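Local coordinates for protein HdaB,HdaA (Adhesin), HUS-associated diffuse adherence (Escherichia coli, PDB 5D55) that probably caps the tip of the AAF/IV (Hda) pilus, a chaperone-usher fibre of enteroaggregative Escherichia coli linked to adhesion and biofilm formation, at residues H27-A33 against Y106-N112. Residue numbers count along the deposited sequence, not the author numbering.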
loop_
_atom_site.group_PDB
_atom_site.type_symbol
_atom_site.label_atom_id
_atom_site.label_comp_id
_atom_site.label_asym_id
_atom_site.label_seq_id
_atom_site.Cartn_x
_atom_site.Cartn_y
_atom_site.Cartn_z
ATOM N N HIS B 27 30.984 -2.365 19.558
ATOM C CA HIS B 27 30.002 -2.345 20.634
ATOM C C HIS B 27 28.598 -2.423 20.053
ATOM O O HIS B 27 28.339 -1.916 18.961
ATOM C CB HIS B 27 30.140 -1.059 21.459
ATOM C CG HIS B 27 31.326 -1.039 22.375
ATOM N ND1 HIS B 27 31.308 -1.615 23.628
ATOM C CD2 HIS B 27 32.554 -0.486 22.234
ATOM C CE1 HIS B 27 32.479 -1.430 24.212
ATOM N NE2 HIS B 27 33.250 -0.741 23.391
ATOM N N ASP B 28 27.694 -3.063 20.788
ATOM C CA ASP B 28 26.281 -3.051 20.452
ATOM C C ASP B 28 25.820 -1.605 20.247
ATOM O O ASP B 28 26.219 -0.707 20.986
ATOM C CB ASP B 28 25.479 -3.690 21.599
ATOM C CG ASP B 28 23.982 -3.603 21.385
ATOM O OD1 ASP B 28 23.416 -4.520 20.755
ATOM O OD2 ASP B 28 23.366 -2.621 21.850
ATOM N N GLY B 29 24.982 -1.382 19.247
ATOM C CA GLY B 29 24.452 -0.046 19.004
ATOM C C GLY B 29 25.255 0.788 18.015
ATOM O O GLY B 29 24.768 1.815 17.540
ATOM N N VAL B 30 26.479 0.366 17.696
ATOM C CA VAL B 30 27.337 1.146 16.785
ATOM C C VAL B 30 26.664 1.290 15.414
ATOM O O VAL B 30 26.238 0.296 14.819
ATOM C CB VAL B 30 28.761 0.538 16.657
ATOM C CG1 VAL B 30 29.514 1.125 15.472
ATOM C CG2 VAL B 30 29.546 0.749 17.948
ATOM N N LYS B 31 26.566 2.527 14.927
ATOM C CA LYS B 31 25.847 2.819 13.681
ATOM C C LYS B 31 26.712 2.519 12.465
ATOM O O LYS B 31 27.813 3.071 12.321
ATOM C CB LYS B 31 25.368 4.276 13.662
ATOM C CG LYS B 31 24.339 4.612 14.735
ATOM C CD LYS B 31 24.263 6.120 14.959
ATOM C CE LYS B 31 23.038 6.507 15.780
ATOM N NZ LYS B 31 23.004 7.998 15.978
ATOM N N LEU B 32 26.210 1.647 11.599
ATOM C CA LEU B 32 26.929 1.221 10.397
ATOM C C LEU B 32 26.373 1.861 9.116
ATOM O O LEU B 32 27.059 1.888 8.084
ATOM C CB LEU B 32 26.874 -0.295 10.240
ATOM C CG LEU B 32 27.395 -1.189 11.370
ATOM C CD1 LEU B 32 27.059 -2.611 11.041
ATOM C CD2 LEU B 32 28.894 -1.024 11.582
ATOM N N ALA B 33 25.133 2.344 9.195
ATOM C CA ALA B 33 24.470 3.078 8.100
ATOM C C ALA B 33 23.331 3.946 8.624
ATOM O O ALA B 33 22.734 3.639 9.659
ATOM C CB ALA B 33 23.950 2.114 7.033
ATOM N N TYR B 106 18.628 3.746 11.694
ATOM C CA TYR B 106 20.009 3.294 11.496
ATOM C C TYR B 106 20.108 1.780 11.361
ATOM O O TYR B 106 19.233 1.042 11.831
ATOM C CB TYR B 106 20.928 3.771 12.634
ATOM C CG TYR B 106 20.840 5.258 12.909
ATOM C CD1 TYR B 106 21.673 6.156 12.252
ATOM C CD2 TYR B 106 19.908 5.762 13.817
ATOM C CE1 TYR B 106 21.579 7.530 12.492
ATOM C CE2 TYR B 106 19.807 7.112 14.070
ATOM C CZ TYR B 106 20.647 7.997 13.403
ATOM O OH TYR B 106 20.554 9.350 13.651
ATOM N N ILE B 107 21.164 1.322 10.692
ATOM C CA ILE B 107 21.578 -0.062 10.803
ATOM C C ILE B 107 22.624 -0.032 11.903
ATOM O O ILE B 107 23.581 0.756 11.844
ATOM C CB ILE B 107 22.214 -0.618 9.494
ATOM C CG1 ILE B 107 21.265 -0.504 8.288
ATOM C CG2 ILE B 107 22.733 -2.058 9.708
ATOM C CD1 ILE B 107 20.045 -1.435 8.351
ATOM N N GLU B 108 22.411 -0.835 12.940
ATOM C CA GLU B 108 23.321 -0.850 14.087
ATOM C C GLU B 108 23.838 -2.249 14.350
ATOM O O GLU B 108 23.163 -3.232 14.043
ATOM C CB GLU B 108 22.631 -0.316 15.339
ATOM C CG GLU B 108 22.192 1.149 15.221
ATOM C CD GLU B 108 21.607 1.704 16.508
ATOM O OE1 GLU B 108 21.364 0.920 17.456
ATOM O OE2 GLU B 108 21.397 2.932 16.572
ATOM N N VAL B 109 25.020 -2.327 14.954
ATOM C CA VAL B 109 25.582 -3.593 15.381
ATOM C C VAL B 109 24.686 -4.159 16.487
ATOM O O VAL B 109 24.376 -3.475 17.463
ATOM C CB VAL B 109 27.023 -3.405 15.907
ATOM C CG1 VAL B 109 27.576 -4.716 16.403
ATOM C CG2 VAL B 109 27.916 -2.832 14.793
ATOM N N ASP B 110 24.273 -5.407 16.320
ATOM C CA ASP B 110 23.355 -6.043 17.274
ATOM C C ASP B 110 24.151 -6.974 18.192
ATOM O O ASP B 110 24.441 -8.116 17.833
ATOM C CB ASP B 110 22.255 -6.781 16.507
ATOM C CG ASP B 110 21.144 -7.321 17.414
ATOM O OD1 ASP B 110 21.087 -6.951 18.606
ATOM O OD2 ASP B 110 20.328 -8.126 16.925
ATOM N N GLY B 111 24.528 -6.461 19.359
ATOM C CA GLY B 111 25.371 -7.194 20.316
ATOM C C GLY B 111 26.860 -6.969 20.077
ATOM O O GLY B 111 27.310 -6.895 18.925
ATOM N N ASN B 112 27.627 -6.848 21.159
ATOM C CA ASN B 112 29.089 -6.694 21.063
ATOM C C ASN B 112 29.703 -7.748 20.128
ATOM O O ASN B 112 29.451 -8.944 20.295
ATOM C CB ASN B 112 29.735 -6.809 22.445
ATOM C CG ASN B 112 29.522 -5.578 23.320
ATOM O OD1 ASN B 112 28.799 -4.641 22.971
ATOM N ND2 ASN B 112 30.155 -5.591 24.490
HETATM O O HOH W 1 23.541 3.767 18.707
#
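Within the HdaB part of this engineered fusion, strand 31-33 runs antiparallel to strand 106-109 (axes 4.6 Å apart, 135° between directions). Val109 N donates to Val30 O (2.9 Å) and Ile107 N to Ala33 O (3.0 Å). Ile107 O accepts from Leu32 N (2.8 Å) and weakly from Ala33 N (3.5 Å): a classic beta bulge, shifting the register by one. A type II turn, His27 to Val30, with Gly29 at its positive-phi position, directs Gly29 N onto Val109 O (2.8 Å). Within the turn, side chains replace backbone partners: Asp28 OD1 accepts from Gly111 N (2.6 Å), and Asn112 OD1 from Asp28 N (2.9 Å). Arg77 forms salt bridges with Asp28 and Asp110, offsetting their like charges. On the face bearing Lys31 and Glu108, Lys31 lies over the Tyr106 ring, CE 3.5 Å and NZ 3.9 Å from its centroid, in CH-pi and cation-pi contact. On the other face Ala33 CB meets Ile107 CG1 (4.0 Å), and both residues touch Phe122 in the core of this immunoglobulin-like sandwich. Val109 CG2 packs on Leu32 CD2 (3.8 Å). The chemistry splits by face, apolar inward, polar outward, while side-chain hydrogen bonds carry the pairing beyond the strand ends.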